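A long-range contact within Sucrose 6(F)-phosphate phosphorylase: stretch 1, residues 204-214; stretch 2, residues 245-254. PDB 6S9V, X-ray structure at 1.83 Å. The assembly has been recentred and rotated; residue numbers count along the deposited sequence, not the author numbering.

Stretch 1 204-214: GVKIVRLDAVG
Stretch 2 (245-254) YGIELLLEVH

The two stretches meet through a parallel strand pair, with Ile 207, Val 208, Arg 209 and Leu 210 in register with Glu 248, Leu 249, Leu 250 and Leu 251. CA–CA separations are 4.9 Å for Ile 207 and Glu 248, 5.0 Å for Val 208 and Leu 249, 4.6 Å for Arg 209 and Leu 250, and 5.0 Å for Leu 210 and Leu 251, and the strand axes approach to 4.6 Å with a signed crossing angle of -30°. Backbone angles are extended, for example -126/124 at Val 208 and -117/113 at Leu 250.

Backbone hydrogen bonds alternate in direction, as parallel pairing requires. Glu 248 N donates to Lys 206 O (3.0 Å, 165°), Val 208 N to Glu 248 O (2.9 Å, 161°), Leu 250 N to Val 208 O (2.8 Å, 171°) and Leu 210 N to Leu 250 O (2.9 Å, 161°). The next bond, Glu 252 N to Leu 210 O, is weak at 3.5 Å, and the CA atoms of Asp 211 and Glu 252 have separated to 5.8 Å. CA-H...O contacts supplement the ladder: Ile 207 CA lies 3.3 Å from Glu 248 O, and Arg 209 CA 3.2 Å from Leu 250 O.

Apolar packing occurs on both faces. Val 208 (chi1 t), Leu 210 (m, t), Leu 249 (m, t) and Leu 251 (m, p) share one; Leu 210 CD1 meets Leu 249 CD1 at 3.9 Å, and Val 208 CB lies 4.1 Å from Leu 249 CD2. Val 208 CG2 also packs tightly against Ile 247 CG2, at 3.4 Å. The other face carries Ile 207 (m, t) and Leu 250 (t, p), with Ile 207 CG2 4.3 Å from Leu 250 CB. Farther along, Val 213 (p) places CG1 3.7 Å from Val 253 CG2.

Polar side chains gather around Glu 252, whose CA-to-CB bond points toward stretch 1 (chi1 t, chi2 -110°, chi3 -41°). Within the type II turn from Leu 210 to Val 213, Ala 212 (54/33) directs its N at Glu 252 OE1 (2.8 Å, 169°). Arg 209 is extended (t, t, t, chi4 -81°), and Glu 252 CB covers one guanidinium face. Arg 209 NH2 forms a salt bridge with Glu 252 OE1 at 3.5 Å, but the oxygen lies well out of plane, so the attraction is charge alone. By contrast, Arg 209 NH1 donates to Asp 211 OD1 (3.2 Å, 159°) within a salt bridge. The acceptors Asp 211 OD1 and Glu 252 OE1 approach to 3.4 Å without hydrogen bonding.

Water bridges both ends: one donates to Val 205 O (2.7 Å) and Tyr 245 O (3.3 Å); another accepts from Gly 214 N (2.8 Å) and donates to Glu 252 O (2.7 Å).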

# COMPACT_ATOMS: atom_id res chain seq x y z
N GLY A 204 -4.75 -18.82 7.49
CA GLY A 204 -3.31 -18.70 7.36
C GLY A 204 -2.76 -17.31 7.14
O GLY A 204 -1.55 -17.18 6.94
N VAL A 205 -3.59 -16.27 7.22
CA VAL A 205 -3.15 -14.91 6.97
C VAL A 205 -2.34 -14.41 8.15
O VAL A 205 -2.76 -14.51 9.31
CB VAL A 205 -4.36 -14.00 6.72
CG1 VAL A 205 -3.92 -12.54 6.55
CG2 VAL A 205 -5.13 -14.47 5.51
N LYS A 206 -1.15 -13.86 7.87
CA LYS A 206 -0.21 -13.48 8.91
C LYS A 206 0.00 -11.98 9.05
O LYS A 206 0.42 -11.53 10.13
CB LYS A 206 1.17 -14.08 8.59
CG LYS A 206 1.35 -15.56 8.82
CD LYS A 206 2.84 -15.89 8.80
CE LYS A 206 3.10 -17.38 8.81
NZ LYS A 206 2.41 -18.08 9.92
N ILE A 207 -0.30 -11.19 8.03
CA ILE A 207 -0.14 -9.75 8.06
C ILE A 207 -1.41 -9.11 7.54
O ILE A 207 -1.98 -9.56 6.53
CB ILE A 207 1.08 -9.30 7.23
CG1 ILE A 207 2.32 -10.12 7.61
CG2 ILE A 207 1.34 -7.82 7.42
CD1 ILE A 207 3.52 -9.86 6.72
N VAL A 208 -1.86 -8.06 8.21
CA VAL A 208 -3.10 -7.38 7.82
C VAL A 208 -2.80 -5.91 7.63
O VAL A 208 -2.30 -5.24 8.55
CB VAL A 208 -4.22 -7.59 8.85
CG1 VAL A 208 -5.39 -6.65 8.56
CG2 VAL A 208 -4.70 -9.03 8.80
N ARG A 209 -3.13 -5.39 6.45
CA ARG A 209 -2.99 -3.99 6.13
C ARG A 209 -4.25 -3.26 6.58
O ARG A 209 -5.36 -3.64 6.21
CB ARG A 209 -2.79 -3.83 4.62
CG ARG A 209 -2.76 -2.40 4.08
CD ARG A 209 -2.62 -2.47 2.55
NE ARG A 209 -2.45 -1.17 1.89
CZ ARG A 209 -3.44 -0.33 1.60
NH1 ARG A 209 -4.69 -0.63 1.94
NH2 ARG A 209 -3.18 0.81 0.98
N LEU A 210 -4.08 -2.21 7.38
CA LEU A 210 -5.19 -1.39 7.84
C LEU A 210 -5.42 -0.27 6.84
O LEU A 210 -4.75 0.77 6.88
CB LEU A 210 -4.92 -0.84 9.24
CG LEU A 210 -4.74 -1.88 10.35
CD1 LEU A 210 -4.78 -1.19 11.70
CD2 LEU A 210 -5.80 -2.97 10.30
N ASP A 211 -6.38 -0.47 5.95
CA ASP A 211 -6.67 0.50 4.91
C ASP A 211 -7.27 1.77 5.50
O ASP A 211 -8.18 1.71 6.33
CB ASP A 211 -7.64 -0.11 3.90
CG ASP A 211 -8.10 0.88 2.85
OD1 ASP A 211 -7.25 1.32 2.04
OD2 ASP A 211 -9.30 1.22 2.83
N ALA A 212 -6.76 2.92 5.07
CA ALA A 212 -7.35 4.22 5.40
C ALA A 212 -7.49 4.39 6.92
O ALA A 212 -8.40 5.05 7.39
CB ALA A 212 -8.70 4.40 4.71
N VAL A 213 -6.56 3.80 7.68
CA VAL A 213 -6.70 3.83 9.13
C VAL A 213 -6.68 5.26 9.66
O VAL A 213 -7.32 5.57 10.68
CB VAL A 213 -5.61 2.96 9.79
CG1 VAL A 213 -4.23 3.57 9.59
CG2 VAL A 213 -5.91 2.76 11.28
N GLY A 214 -6.02 6.17 8.95
CA GLY A 214 -5.96 7.55 9.42
C GLY A 214 -7.30 8.23 9.53
O GLY A 214 -7.41 9.26 10.20
N TYR A 245 -4.46 -13.43 17.47
CA TYR A 245 -4.67 -14.37 16.38
C TYR A 245 -3.41 -14.58 15.54
O TYR A 245 -3.52 -15.12 14.43
CB TYR A 245 -5.81 -13.90 15.47
CG TYR A 245 -7.16 -13.85 16.16
CD1 TYR A 245 -7.93 -14.99 16.30
CD2 TYR A 245 -7.67 -12.65 16.64
CE1 TYR A 245 -9.16 -14.95 16.93
CE2 TYR A 245 -8.90 -12.60 17.26
CZ TYR A 245 -9.64 -13.74 17.40
OH TYR A 245 -10.87 -13.69 18.03
N GLY A 246 -2.25 -14.17 16.02
CA GLY A 246 -1.01 -14.36 15.28
C GLY A 246 -0.80 -13.42 14.12
O GLY A 246 -0.06 -13.76 13.19
N ILE A 247 -1.42 -12.25 14.14
CA ILE A 247 -1.39 -11.33 13.00
C ILE A 247 -0.61 -10.07 13.38
O ILE A 247 -0.82 -9.50 14.45
CB ILE A 247 -2.82 -10.97 12.55
CG1 ILE A 247 -3.52 -12.22 12.03
CG2 ILE A 247 -2.78 -9.90 11.46
CD1 ILE A 247 -4.99 -12.02 11.68
N GLU A 248 0.28 -9.64 12.48
CA GLU A 248 0.94 -8.34 12.59
C GLU A 248 0.18 -7.33 11.73
O GLU A 248 -0.33 -7.68 10.67
CB GLU A 248 2.39 -8.41 12.13
CG GLU A 248 3.29 -9.34 12.94
CD GLU A 248 3.99 -8.65 14.11
OE1 GLU A 248 3.76 -7.44 14.33
OE2 GLU A 248 4.76 -9.34 14.81
N LEU A 249 0.10 -6.08 12.20
CA LEU A 249 -0.61 -5.03 11.49
C LEU A 249 0.37 -4.16 10.71
O LEU A 249 1.44 -3.81 11.20
CB LEU A 249 -1.41 -4.14 12.45
CG LEU A 249 -2.51 -4.84 13.26
CD1 LEU A 249 -3.27 -3.83 14.12
CD2 LEU A 249 -3.48 -5.60 12.38
N LEU A 250 -0.02 -3.82 9.47
CA LEU A 250 0.72 -2.89 8.62
C LEU A 250 -0.21 -1.71 8.37
O LEU A 250 -1.27 -1.86 7.75
CB LEU A 250 1.13 -3.57 7.31
CG LEU A 250 1.76 -2.74 6.20
CD1 LEU A 250 2.94 -1.92 6.69
CD2 LEU A 250 2.18 -3.68 5.07
N LEU A 251 0.16 -0.54 8.89
CA LEU A 251 -0.68 0.64 8.80
C LEU A 251 -0.38 1.41 7.52
O LEU A 251 0.78 1.66 7.20
CB LEU A 251 -0.48 1.56 10.00
CG LEU A 251 -0.93 1.03 11.36
CD1 LEU A 251 -0.34 -0.31 11.73
CD2 LEU A 251 -0.61 2.09 12.43
N GLU A 252 -1.44 1.78 6.80
CA GLU A 252 -1.33 2.61 5.61
C GLU A 252 -1.75 4.03 5.97
O GLU A 252 -2.93 4.30 6.18
CB GLU A 252 -2.20 2.09 4.48
CG GLU A 252 -2.22 3.02 3.26
CD GLU A 252 -3.56 3.73 3.06
OE1 GLU A 252 -4.61 3.10 3.22
OE2 GLU A 252 -3.55 4.94 2.75
N VAL A 253 -0.78 4.94 6.03
CA VAL A 253 -1.01 6.33 6.41
C VAL A 253 -0.23 7.20 5.43
O VAL A 253 1.00 7.15 5.41
CB VAL A 253 -0.59 6.62 7.85
CG1 VAL A 253 -0.78 8.11 8.21
CG2 VAL A 253 -1.37 5.75 8.82
N HIS A 254 -0.94 7.97 4.62
CA HIS A 254 -0.34 9.02 3.80
C HIS A 254 -0.40 10.31 4.62
O HIS A 254 -1.48 10.89 4.79
CB HIS A 254 -1.07 9.16 2.47
CG HIS A 254 -0.87 7.99 1.56
ND1 HIS A 254 0.35 7.71 0.98
CD2 HIS A 254 -1.71 7.02 1.15
CE1 HIS A 254 0.24 6.63 0.23
NE2 HIS A 254 -1.01 6.20 0.31
O HOH W 1 -2.40 -16.04 11.47
O HOH W 2 -4.68 6.29 6.47